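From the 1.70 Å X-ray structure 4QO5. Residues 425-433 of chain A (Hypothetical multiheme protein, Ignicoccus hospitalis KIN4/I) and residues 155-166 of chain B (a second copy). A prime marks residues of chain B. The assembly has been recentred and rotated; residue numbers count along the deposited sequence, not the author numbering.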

# COMPACT_ATOMS: atom_id res chain seq x y z
N THR A 425 -16.76 16.21 15.14
CA THR A 425 -15.97 16.17 16.37
C THR A 425 -14.48 16.02 16.05
O THR A 425 -13.62 16.58 16.74
CB THR A 425 -16.40 15.04 17.35
OG1 THR A 425 -15.93 13.76 16.88
CG2 THR A 425 -17.93 15.02 17.54
N GLN A 426 -14.18 15.29 14.99
CA GLN A 426 -12.78 15.11 14.59
C GLN A 426 -12.17 16.36 13.96
O GLN A 426 -10.98 16.63 14.14
CB GLN A 426 -12.62 13.89 13.68
CG GLN A 426 -12.96 12.62 14.43
CD GLN A 426 -12.23 12.55 15.76
OE1 GLN A 426 -11.02 12.28 15.80
NE2 GLN A 426 -12.95 12.80 16.85
N ILE A 427 -13.01 17.13 13.27
CA ILE A 427 -12.61 18.43 12.74
C ILE A 427 -12.24 19.33 13.91
O ILE A 427 -11.20 19.97 13.91
CB ILE A 427 -13.73 19.06 11.88
CG1 ILE A 427 -13.82 18.32 10.54
CG2 ILE A 427 -13.52 20.57 11.66
CD1 ILE A 427 -15.12 18.54 9.79
N GLU A 428 -13.10 19.35 14.93
CA GLU A 428 -12.86 20.15 16.13
C GLU A 428 -11.58 19.72 16.86
O GLU A 428 -10.77 20.55 17.25
CB GLU A 428 -14.04 20.03 17.10
CG GLU A 428 -13.72 20.59 18.48
CD GLU A 428 -14.56 19.99 19.59
OE1 GLU A 428 -15.81 20.03 19.47
OE2 GLU A 428 -13.98 19.46 20.56
N GLU A 429 -11.42 18.42 17.06
CA GLU A 429 -10.27 17.91 17.80
C GLU A 429 -8.96 18.07 17.03
O GLU A 429 -7.95 18.51 17.58
CB GLU A 429 -10.51 16.47 18.27
CG GLU A 429 -11.60 16.44 19.33
CD GLU A 429 -12.03 15.05 19.75
OE1 GLU A 429 -11.50 14.06 19.19
OE2 GLU A 429 -12.91 14.96 20.64
N THR A 430 -8.96 17.74 15.74
CA THR A 430 -7.73 17.91 14.97
C THR A 430 -7.34 19.37 14.86
O THR A 430 -6.15 19.71 14.89
CB THR A 430 -7.80 17.27 13.57
OG1 THR A 430 -8.94 17.77 12.87
CG2 THR A 430 -7.87 15.75 13.69
N ASN A 431 -8.34 20.26 14.73
CA ASN A 431 -8.03 21.67 14.68
C ASN A 431 -7.38 22.14 15.98
O ASN A 431 -6.48 22.98 15.95
CB ASN A 431 -9.28 22.51 14.33
CG ASN A 431 -9.56 22.57 12.83
OD1 ASN A 431 -8.79 22.05 12.01
ND2 ASN A 431 -10.64 23.25 12.46
N LYS A 432 -7.81 21.61 17.13
CA LYS A 432 -7.20 22.00 18.40
C LYS A 432 -5.76 21.47 18.50
O LYS A 432 -4.88 22.13 19.04
CB LYS A 432 -8.02 21.51 19.60
CG LYS A 432 -9.33 22.26 19.83
CD LYS A 432 -9.08 23.68 20.30
CE LYS A 432 -10.36 24.36 20.78
NZ LYS A 432 -11.43 24.31 19.74
N ALA A 433 -5.53 20.26 18.00
CA ALA A 433 -4.18 19.69 18.01
C ALA A 433 -3.25 20.53 17.13
O ALA A 433 -2.09 20.76 17.48
CB ALA A 433 -4.20 18.23 17.54
N THR B 155 -8.88 19.08 28.23
CA THR B 155 -8.53 17.82 27.59
C THR B 155 -9.39 17.61 26.36
O THR B 155 -10.59 17.86 26.39
CB THR B 155 -8.72 16.64 28.56
OG1 THR B 155 -7.78 16.75 29.63
CG2 THR B 155 -8.49 15.31 27.84
N PHE B 156 -8.77 17.15 25.28
CA PHE B 156 -9.50 16.82 24.07
C PHE B 156 -9.29 15.36 23.71
O PHE B 156 -8.24 14.78 24.00
CB PHE B 156 -9.05 17.74 22.92
CG PHE B 156 -9.40 19.18 23.16
CD1 PHE B 156 -10.61 19.69 22.71
CD2 PHE B 156 -8.56 20.00 23.88
CE1 PHE B 156 -10.96 21.00 22.95
CE2 PHE B 156 -8.90 21.32 24.12
CZ PHE B 156 -10.10 21.82 23.65
N GLY B 157 -10.30 14.76 23.09
CA GLY B 157 -10.26 13.36 22.74
C GLY B 157 -10.90 12.51 23.83
O GLY B 157 -11.05 12.95 24.97
N GLY B 158 -11.30 11.30 23.47
CA GLY B 158 -11.93 10.42 24.44
C GLY B 158 -12.74 9.34 23.77
O GLY B 158 -12.70 9.20 22.56
N GLU B 159 -13.50 8.58 24.56
CA GLU B 159 -14.08 7.34 24.06
C GLU B 159 -15.08 7.51 22.92
O GLU B 159 -15.13 6.68 22.00
CB GLU B 159 -14.74 6.54 25.20
CG GLU B 159 -15.18 5.15 24.74
CD GLU B 159 -15.51 4.22 25.89
OE1 GLU B 159 -15.26 4.59 27.05
OE2 GLU B 159 -16.03 3.11 25.61
N ARG B 160 -15.87 8.58 22.98
CA ARG B 160 -16.93 8.78 22.00
C ARG B 160 -16.46 9.57 20.77
O ARG B 160 -17.22 9.74 19.82
CB ARG B 160 -18.12 9.50 22.66
N THR B 161 -15.22 10.05 20.80
CA THR B 161 -14.72 10.86 19.68
C THR B 161 -13.44 10.30 19.07
O THR B 161 -13.49 9.45 18.18
CB THR B 161 -14.56 12.35 20.04
OG1 THR B 161 -13.67 12.50 21.17
CG2 THR B 161 -15.92 12.98 20.37
N SER B 162 -12.29 10.78 19.52
CA SER B 162 -11.02 10.31 18.94
C SER B 162 -10.82 8.80 19.03
O SER B 162 -10.27 8.19 18.11
CB SER B 162 -9.83 11.03 19.59
OG SER B 162 -9.77 10.75 20.97
N GLN B 163 -11.29 8.19 20.11
CA GLN B 163 -11.06 6.76 20.28
C GLN B 163 -12.05 5.97 19.43
O GLN B 163 -11.75 4.87 18.98
CB GLN B 163 -11.11 6.39 21.77
CG GLN B 163 -9.96 7.04 22.53
CD GLN B 163 -10.10 7.00 24.03
OE1 GLN B 163 -11.00 6.36 24.58
NE2 GLN B 163 -9.19 7.70 24.71
N GLU B 164 -13.22 6.55 19.19
CA GLU B 164 -14.24 5.86 18.40
C GLU B 164 -13.86 5.75 16.93
O GLU B 164 -14.17 4.76 16.26
CB GLU B 164 -15.61 6.56 18.56
CG GLU B 164 -16.69 5.90 17.72
CD GLU B 164 -18.09 6.28 18.18
OE1 GLU B 164 -18.91 6.60 17.30
OE2 GLU B 164 -18.36 6.24 19.40
N THR B 165 -13.17 6.77 16.43
CA THR B 165 -12.76 6.78 15.04
C THR B 165 -11.42 6.06 14.85
O THR B 165 -11.02 5.79 13.72
CB THR B 165 -12.66 8.20 14.48
OG1 THR B 165 -12.71 8.15 13.05
CG2 THR B 165 -11.37 8.89 14.93
N SER B 166 -10.75 5.75 15.97
CA SER B 166 -9.45 5.06 15.91
C SER B 166 -9.48 3.64 16.48
O SER B 166 -9.99 2.74 15.82
CB SER B 166 -8.32 5.91 16.53
OG SER B 166 -8.58 6.28 17.86
O HOH W 1 -12.76 16.26 22.79

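Chain B meets one side of the 425-433 helix, burying 402 Å² in all, and the contact begins with the ring of Phe156′. Lys432 lays its aliphatic stem over one face of that ring, CG 3.7 Å from Phe156′ CE1 in a CH-pi contact, while Glu428 OE2 sits at the edge, 4.0 Å from Phe156′ CD1. A long side chain suits this place, because its methylenes can pack on the ring while the ammonium lies at the end of the chain.

At Gly157′ the backbone angles call for glycine, and a CB would also clash with Ser162′ OG. The bare amide instead reaches Glu429 through water 1, which accepts from Gly157′ N (2.9 Å) and donates to Glu429 OE2 (2.5 Å). After the type I turn from Gly158′ to Thr161′, Thr161′ OG1 donates to the same carboxylate oxygen, Glu429 OE2, at 2.6 Å. Thr161′ CG2 packs 3.6 Å from Thr425 OG1, so both branches of Thr161′ are used.

Ser162′ is buried; its OG accepts from Gly158′ N (3.0 Å), and its CB lies 3.5 Å from Glu429 OE1. Within the helix, Gln426 NE2 donates to Glu429 OE1 (3.0 Å) and Thr425 OG1 (3.1 Å), bracing the acid. Finally, Thr165′ CG2 packs 3.5 Å from Gln426 OE1.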